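Local coordinates for cytolethal distending toxin subunit A (Haemophilus ducreyi, PDB 1SR4), which is a lectin-like subunit that, with CdtC, probably forms the heterodimer required to deliver the genotoxic subunit CdtB into host cells, at residues S134-P146 with G150-C162. Numbering follows the deposited sequence.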
ATOM      1  N   SER A 134     -11.786  19.528 -13.500  1.00 16.64           N
ATOM      2  CA  SER A 134     -13.228  19.479 -13.455  1.00 18.35           C
ATOM      3  C   SER A 134     -13.639  18.041 -13.291  1.00 19.34           C
ATOM      4  O   SER A 134     -13.343  17.219 -14.148  1.00 19.30           O
ATOM      5  CB  SER A 134     -13.852  20.033 -14.724  1.00 18.82           C
ATOM      6  OG  SER A 134     -15.253  19.841 -14.652  1.00 21.60           O
ATOM      7  N   LEU A 135     -14.320  17.737 -12.191  1.00 19.73           N
ATOM      8  CA  LEU A 135     -14.759  16.378 -11.937  1.00 22.79           C
ATOM      9  C   LEU A 135     -15.725  15.892 -13.006  1.00 23.53           C
ATOM     10  O   LEU A 135     -16.012  14.706 -13.084  1.00 24.29           O
ATOM     11  CB  LEU A 135     -15.408  16.281 -10.549  1.00 23.58           C
ATOM     12  CG  LEU A 135     -14.472  16.360  -9.336  1.00 24.34           C
ATOM     13  CD1 LEU A 135     -15.281  16.586  -8.061  1.00 25.65           C
ATOM     14  CD2 LEU A 135     -13.666  15.078  -9.237  1.00 24.85           C
ATOM     15  N   ASP A 136     -16.222  16.808 -13.833  1.00 24.55           N
ATOM     16  CA  ASP A 136     -17.156  16.432 -14.886  1.00 25.51           C
ATOM     17  C   ASP A 136     -16.493  16.138 -16.225  1.00 23.93           C
ATOM     18  O   ASP A 136     -17.173  15.865 -17.211  1.00 23.02           O
ATOM     19  CB  ASP A 136     -18.211  17.521 -15.066  1.00 28.50           C
ATOM     20  CG  ASP A 136     -19.036  17.722 -13.815  1.00 31.71           C
ATOM     21  OD1 ASP A 136     -19.474  16.708 -13.233  1.00 33.38           O
ATOM     22  OD2 ASP A 136     -19.246  18.884 -13.411  1.00 35.19           O
ATOM     23  N   LYS A 137     -15.168  16.198 -16.268  1.00 21.20           N
ATOM     24  CA  LYS A 137     -14.468  15.907 -17.516  1.00 20.32           C
ATOM     25  C   LYS A 137     -13.930  14.475 -17.489  1.00 19.00           C
ATOM     26  O   LYS A 137     -12.950  14.178 -16.791  1.00 17.85           O
ATOM     27  CB  LYS A 137     -13.309  16.891 -17.728  1.00 22.13           C
ATOM     28  CG  LYS A 137     -13.721  18.339 -18.021  1.00 23.55           C
ATOM     29  CD  LYS A 137     -12.487  19.244 -18.117  1.00 26.43           C
ATOM     30  CE  LYS A 137     -12.855  20.744 -18.121  1.00 28.34           C
ATOM     31  NZ  LYS A 137     -11.660  21.636 -17.926  1.00 24.86           N
ATOM     32  N   LEU A 138     -14.570  13.588 -18.249  1.00 17.31           N
ATOM     33  CA  LEU A 138     -14.148  12.194 -18.306  1.00 15.72           C
ATOM     34  C   LEU A 138     -12.693  12.065 -18.775  1.00 14.97           C
ATOM     35  O   LEU A 138     -11.978  11.154 -18.350  1.00 14.30           O
ATOM     36  CB  LEU A 138     -15.068  11.405 -19.247  1.00 16.41           C
ATOM     37  CG  LEU A 138     -15.040   9.881 -19.102  1.00 17.65           C
ATOM     38  CD1 LEU A 138     -15.496   9.507 -17.684  1.00 17.15           C
ATOM     39  CD2 LEU A 138     -15.957   9.227 -20.147  1.00 17.19           C
ATOM     40  N   ALA A 139     -12.254  12.974 -19.646  1.00 14.56           N
ATOM     41  CA  ALA A 139     -10.873  12.935 -20.153  1.00 13.43           C
ATOM     42  C   ALA A 139      -9.813  13.111 -19.053  1.00 12.34           C
ATOM     43  O   ALA A 139      -8.628  12.850 -19.280  1.00 12.28           O
ATOM     44  CB  ALA A 139     -10.668  13.996 -21.249  1.00 12.31           C
ATOM     45  N   GLN A 140     -10.225  13.574 -17.879  1.00 11.71           N
ATOM     46  CA  GLN A 140      -9.283  13.735 -16.771  1.00 10.99           C
ATOM     47  C   GLN A 140      -9.351  12.546 -15.800  1.00 11.80           C
ATOM     48  O   GLN A 140      -8.693  12.549 -14.750  1.00 11.39           O
ATOM     49  CB  GLN A 140      -9.555  15.043 -16.019  1.00 11.61           C
ATOM     50  CG  GLN A 140      -9.222  16.283 -16.847  1.00 14.23           C
ATOM     51  CD  GLN A 140      -9.478  17.577 -16.111  1.00 14.24           C
ATOM     52  OE1 GLN A 140      -9.919  17.587 -14.957  1.00 15.68           O
ATOM     53  NE2 GLN A 140      -9.191  18.681 -16.773  1.00 13.09           N
ATOM     54  N   GLU A 141     -10.129  11.526 -16.165  1.00 12.17           N
ATOM     55  CA  GLU A 141     -10.267  10.336 -15.336  1.00 13.23           C
ATOM     56  C   GLU A 141      -9.504   9.180 -15.953  1.00 13.11           C
ATOM     57  O   GLU A 141      -9.564   8.962 -17.166  1.00 13.32           O
ATOM     58  CB  GLU A 141     -11.740   9.958 -15.180  1.00 16.11           C
ATOM     59  CG  GLU A 141     -12.550  10.911 -14.299  1.00 19.57           C
ATOM     60  CD  GLU A 141     -13.861  10.286 -13.847  1.00 22.50           C
ATOM     61  OE1 GLU A 141     -13.875   9.579 -12.820  1.00 22.17           O
ATOM     62  OE2 GLU A 141     -14.879  10.481 -14.541  1.00 26.34           O
ATOM     63  N   PHE A 142      -8.786   8.439 -15.111  1.00 11.82           N
ATOM     64  CA  PHE A 142      -7.977   7.318 -15.563  1.00 10.41           C
ATOM     65  C   PHE A 142      -8.196   6.060 -14.727  1.00 10.33           C
ATOM     66  O   PHE A 142      -8.443   6.124 -13.524  1.00 10.74           O
ATOM     67  CB  PHE A 142      -6.484   7.693 -15.511  1.00  9.04           C
ATOM     68  CG  PHE A 142      -6.111   8.834 -16.418  1.00 10.39           C
ATOM     69  CD1 PHE A 142      -5.651   8.592 -17.710  1.00  8.95           C
ATOM     70  CD2 PHE A 142      -6.266  10.148 -16.000  1.00  9.02           C
ATOM     71  CE1 PHE A 142      -5.349   9.639 -18.574  1.00  8.60           C
ATOM     72  CE2 PHE A 142      -5.970  11.204 -16.861  1.00 10.89           C
ATOM     73  CZ  PHE A 142      -5.509  10.942 -18.159  1.00  9.82           C
ATOM     74  N   GLU A 143      -8.132   4.915 -15.388  1.00 11.74           N
ATOM     75  CA  GLU A 143      -8.259   3.637 -14.709  1.00 14.26           C
ATOM     76  C   GLU A 143      -6.846   3.065 -14.666  1.00 12.85           C
ATOM     77  O   GLU A 143      -6.190   2.959 -15.698  1.00 13.49           O
ATOM     78  CB  GLU A 143      -9.173   2.673 -15.485  1.00 17.21           C
ATOM     79  CG  GLU A 143      -9.193   1.269 -14.858  1.00 26.21           C
ATOM     80  CD  GLU A 143     -10.263   0.327 -15.423  1.00 31.04           C
ATOM     81  OE1 GLU A 143     -10.349   0.163 -16.662  1.00 32.84           O
ATOM     82  OE2 GLU A 143     -11.006  -0.268 -14.605  1.00 34.45           O
ATOM     83  N   LEU A 144      -6.352   2.721 -13.487  1.00 13.47           N
ATOM     84  CA  LEU A 144      -5.019   2.133 -13.415  1.00 11.60           C
ATOM     85  C   LEU A 144      -5.214   0.636 -13.274  1.00 11.75           C
ATOM     86  O   LEU A 144      -5.904   0.171 -12.368  1.00 12.20           O
ATOM     87  CB  LEU A 144      -4.223   2.698 -12.233  1.00 14.76           C
ATOM     88  CG  LEU A 144      -3.527   4.040 -12.500  1.00 16.13           C
ATOM     89  CD1 LEU A 144      -4.555   5.087 -12.916  1.00 15.08           C
ATOM     90  CD2 LEU A 144      -2.770   4.483 -11.252  1.00 15.26           C
ATOM     91  N   LEU A 145      -4.618  -0.105 -14.196  1.00 11.14           N
ATOM     92  CA  LEU A 145      -4.723  -1.550 -14.239  1.00 11.13           C
ATOM     93  C   LEU A 145      -3.451  -2.174 -13.662  1.00 11.00           C
ATOM     94  O   LEU A 145      -2.364  -2.015 -14.208  1.00 10.39           O
ATOM     95  CB  LEU A 145      -4.906  -1.996 -15.693  1.00 13.30           C
ATOM     96  CG  LEU A 145      -5.827  -1.161 -16.608  1.00 16.10           C
ATOM     97  CD1 LEU A 145      -5.641  -1.600 -18.061  1.00 16.82           C
ATOM     98  CD2 LEU A 145      -7.274  -1.319 -16.190  1.00 16.39           C
ATOM     99  N   PRO A 146      -3.573  -2.901 -12.556  1.00  9.84           N
ATOM    100  CA  PRO A 146      -2.378  -3.519 -11.968  1.00 10.79           C
ATOM    101  C   PRO A 146      -1.809  -4.617 -12.852  1.00 10.89           C
ATOM    102  O   PRO A 146      -2.553  -5.279 -13.576  1.00  9.17           O
ATOM    103  CB  PRO A 146      -2.895  -4.060 -10.629  1.00 10.94           C
ATOM    104  CG  PRO A 146      -4.318  -4.470 -10.969  1.00 11.39           C
ATOM    105  CD  PRO A 146      -4.801  -3.295 -11.840  1.00 10.85           C
ATOM    106  N   GLY A 150       3.242  -5.655  -9.940  1.00 10.94           N
ATOM    107  CA  GLY A 150       2.887  -4.611  -8.989  1.00 12.42           C
ATOM    108  C   GLY A 150       2.928  -3.216  -9.604  1.00 11.81           C
ATOM    109  O   GLY A 150       2.574  -2.217  -8.967  1.00 13.10           O
ATOM    110  N   ALA A 151       3.385  -3.140 -10.842  1.00  9.70           N
ATOM    111  CA  ALA A 151       3.422  -1.875 -11.564  1.00  9.63           C
ATOM    112  C   ALA A 151       1.982  -1.665 -12.075  1.00 10.95           C
ATOM    113  O   ALA A 151       1.112  -2.512 -11.852  1.00 10.46           O
ATOM    114  CB  ALA A 151       4.391  -1.982 -12.746  1.00  9.70           C
ATOM    115  N   VAL A 152       1.720  -0.550 -12.744  1.00  9.53           N
ATOM    116  CA  VAL A 152       0.380  -0.308 -13.274  1.00 10.38           C
ATOM    117  C   VAL A 152       0.420   0.211 -14.712  1.00 10.28           C
ATOM    118  O   VAL A 152       1.430   0.750 -15.172  1.00 10.43           O
ATOM    119  CB  VAL A 152      -0.419   0.751 -12.443  1.00 11.25           C
ATOM    120  CG1 VAL A 152      -0.647   0.272 -11.014  1.00  9.88           C
ATOM    121  CG2 VAL A 152       0.323   2.104 -12.449  1.00  9.95           C
ATOM    122  N   VAL A 153      -0.683   0.021 -15.420  1.00 10.08           N
ATOM    123  CA  VAL A 153      -0.823   0.556 -16.765  1.00 11.66           C
ATOM    124  C   VAL A 153      -1.897   1.631 -16.577  1.00 10.70           C
ATOM    125  O   VAL A 153      -2.874   1.415 -15.844  1.00 11.45           O
ATOM    126  CB  VAL A 153      -1.243  -0.548 -17.764  1.00 13.06           C
ATOM    127  CG1 VAL A 153      -1.835   0.055 -19.043  1.00 14.56           C
ATOM    128  CG2 VAL A 153      -0.005  -1.336 -18.139  1.00 13.84           C
ATOM    129  N   ILE A 154      -1.699   2.799 -17.181  1.00 10.75           N
ATOM    130  CA  ILE A 154      -2.638   3.911 -17.023  1.00 10.12           C
ATOM    131  C   ILE A 154      -3.535   4.045 -18.250  1.00 10.75           C
ATOM    132  O   ILE A 154      -3.071   4.373 -19.344  1.00 12.04           O
ATOM    133  CB  ILE A 154      -1.881   5.214 -16.808  1.00 10.25           C
ATOM    134  CG1 ILE A 154      -0.919   5.061 -15.616  1.00 12.51           C
ATOM    135  CG2 ILE A 154      -2.863   6.339 -16.575  1.00 10.34           C
ATOM    136  CD1 ILE A 154       0.016   6.259 -15.401  1.00 12.59           C
ATOM    137  N   LYS A 155      -4.823   3.794 -18.056  1.00  9.43           N
ATOM    138  CA  LYS A 155      -5.772   3.837 -19.161  1.00 10.86           C
ATOM    139  C   LYS A 155      -6.697   5.047 -19.147  1.00 10.00           C
ATOM    140  O   LYS A 155      -7.399   5.304 -18.160  1.00  9.14           O
ATOM    141  CB  LYS A 155      -6.606   2.551 -19.144  1.00 10.50           C
ATOM    142  CG  LYS A 155      -7.480   2.330 -20.367  1.00 12.47           C
ATOM    143  CD  LYS A 155      -8.203   0.998 -20.229  1.00 15.72           C
ATOM    144  CE  LYS A 155      -8.921   0.603 -21.512  1.00 17.08           C
ATOM    145  NZ  LYS A 155      -9.702  -0.659 -21.303  1.00 21.12           N
ATOM    146  N   SER A 156      -6.677   5.802 -20.240  1.00 10.07           N
ATOM    147  CA  SER A 156      -7.563   6.951 -20.376  1.00  8.96           C
ATOM    148  C   SER A 156      -8.974   6.375 -20.488  1.00  9.40           C
ATOM    149  O   SER A 156      -9.246   5.526 -21.347  1.00  9.95           O
ATOM    150  CB  SER A 156      -7.242   7.740 -21.649  1.00 10.26           C
ATOM    151  OG  SER A 156      -8.319   8.618 -21.970  1.00 10.11           O
ATOM    152  N   VAL A 157      -9.878   6.816 -19.628  1.00 10.96           N
ATOM    153  CA  VAL A 157     -11.239   6.301 -19.703  1.00 12.34           C
ATOM    154  C   VAL A 157     -11.986   6.900 -20.897  1.00 13.18           C
ATOM    155  O   VAL A 157     -12.751   6.207 -21.572  1.00 12.35           O
ATOM    156  CB  VAL A 157     -12.018   6.594 -18.414  1.00 13.75           C
ATOM    157  CG1 VAL A 157     -13.479   6.182 -18.586  1.00 17.76           C
ATOM    158  CG2 VAL A 157     -11.377   5.832 -17.244  1.00 15.72           C
ATOM    159  N   SER A 158     -11.755   8.178 -21.179  1.00 12.66           N
ATOM    160  CA  SER A 158     -12.445   8.805 -22.301  1.00 13.35           C
ATOM    161  C   SER A 158     -11.981   8.222 -23.629  1.00 11.80           C
ATOM    162  O   SER A 158     -12.777   8.056 -24.550  1.00 12.18           O
ATOM    163  CB  SER A 158     -12.209  10.320 -22.305  1.00 12.17           C
ATOM    164  OG  SER A 158     -10.850  10.578 -22.555  1.00 13.09           O
ATOM    165  N   GLN A 159     -10.699   7.891 -23.737  1.00 13.62           N
ATOM    166  CA  GLN A 159     -10.191   7.337 -24.993  1.00 12.58           C
ATOM    167  C   GLN A 159     -10.143   5.825 -25.069  1.00 13.87           C
ATOM    168  O   GLN A 159     -10.205   5.257 -26.153  1.00 13.80           O
ATOM    169  CB  GLN A 159      -8.787   7.878 -25.299  1.00 13.62           C
ATOM    170  CG  GLN A 159      -8.784   9.348 -25.664  1.00 14.29           C
ATOM    171  CD  GLN A 159      -7.528   9.753 -26.406  1.00 14.10           C
ATOM    172  OE1 GLN A 159      -6.837   8.911 -26.976  1.00 14.17           O
ATOM    173  NE2 GLN A 159      -7.235  11.054 -26.421  1.00 12.39           N
ATOM    174  N   GLY A 160     -10.022   5.169 -23.927  1.00 13.80           N
ATOM    175  CA  GLY A 160      -9.928   3.726 -23.952  1.00 13.43           C
ATOM    176  C   GLY A 160      -8.533   3.338 -24.405  1.00 14.80           C
ATOM    177  O   GLY A 160      -8.325   2.223 -24.879  1.00 15.16           O
ATOM    178  N   ARG A 161      -7.572   4.259 -24.273  1.00 12.46           N
ATOM    179  CA  ARG A 161      -6.193   3.994 -24.691  1.00 10.99           C
ATOM    180  C   ARG A 161      -5.240   4.174 -23.501  1.00 11.65           C
ATOM    181  O   ARG A 161      -5.557   4.881 -22.555  1.00 11.91           O
ATOM    182  CB  ARG A 161      -5.800   4.930 -25.837  1.00 11.65           C
ATOM    183  CG  ARG A 161      -6.603   4.694 -27.124  1.00 15.53           C
ATOM    184  CD  ARG A 161      -5.889   5.267 -28.352  1.00 12.51           C
ATOM    185  NE  ARG A 161      -5.807   6.729 -28.351  1.00 11.53           N
ATOM    186  CZ  ARG A 161      -5.130   7.427 -29.264  1.00  8.92           C
ATOM    187  NH1 ARG A 161      -4.486   6.793 -30.231  1.00 10.22           N
ATOM    188  NH2 ARG A 161      -5.095   8.748 -29.220  1.00  9.18           N
ATOM    189  N   CYS A 162      -4.076   3.538 -23.560  1.00 12.14           N
ATOM    190  CA  CYS A 162      -3.115   3.602 -22.471  1.00 12.61           C
ATOM    191  C   CYS A 162      -1.934   4.536 -22.692  1.00 11.78           C
ATOM    192  O   CYS A 162      -1.473   4.733 -23.819  1.00 13.06           O
ATOM    193  CB  CYS A 162      -2.635   2.179 -22.161  1.00 15.30           C
ATOM    194  SG  CYS A 162      -3.946   1.234 -21.317  1.00 19.59           S
TER
HETATM  195  O   HOH W   1      -8.854  10.083 -19.651  1.00 12.62           O
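A beta hairpin pairs strand 142-146 with strand 152-156, and Leu144 meets Ile154 on one of its faces. The strands run antiparallel, with their axes at 155°. Glu143 and Lys155 form a hydrogen-bonded pair: Glu143 N gives to Lys155 O and Lys155 N to Glu143 O, both at 2.9 Å. Leu145 and Val153 repeat this pattern nearer the turn. At the open end Val157 N reaches Glu141 O over a longer 3.3 Å.

Phe142, Leu144, Val152 and Ile154 share one face of the hairpin. Ile154 CG2 sits 3.8 Å from Phe142 CD1. Phe142 CG stands anti to the carbonyl carbon (chi1 -62°), which sets CD1 of the ring obliquely beside Ser156 CA. Leu144 and Ile154 run side by side, while Leu144 CD2 turns to Val152 CG2 at 4.1 Å. Val121, Trp193 and Leu195 extend this packing into neighbouring strands. The hairpin belongs to the beta-trefoil fold shared with ricin B-type lectins.

Glu143, Leu145, Val153 and Lys155 occupy the other face. Glu143 and Lys155 have opposite charges, but OE1 of Glu143 and NZ of Lys155 stay 4.8 Å apart. Glu206 of the CdtB chain packs on Glu143 and Leu145, and Ile155 of the CdtC chain on Leu145 and Val153. On the face of Phe142, Leu144 and Pro146 also pack on the CdtB chain.

Beyond the paired strands, Val157 CG1 touches Leu138 CD1 at 4.0 Å, the two side chains crossing at about a right angle. Ser158 lays its CB and OG against Ala139. One water gives to Glu141 O and, weakly, to Ala139 O, and also bonds Ser156 OG at 2.8 Å. The same OG accepts from Gln159 N in an ST motif, which ties the water site to the bend after the strand.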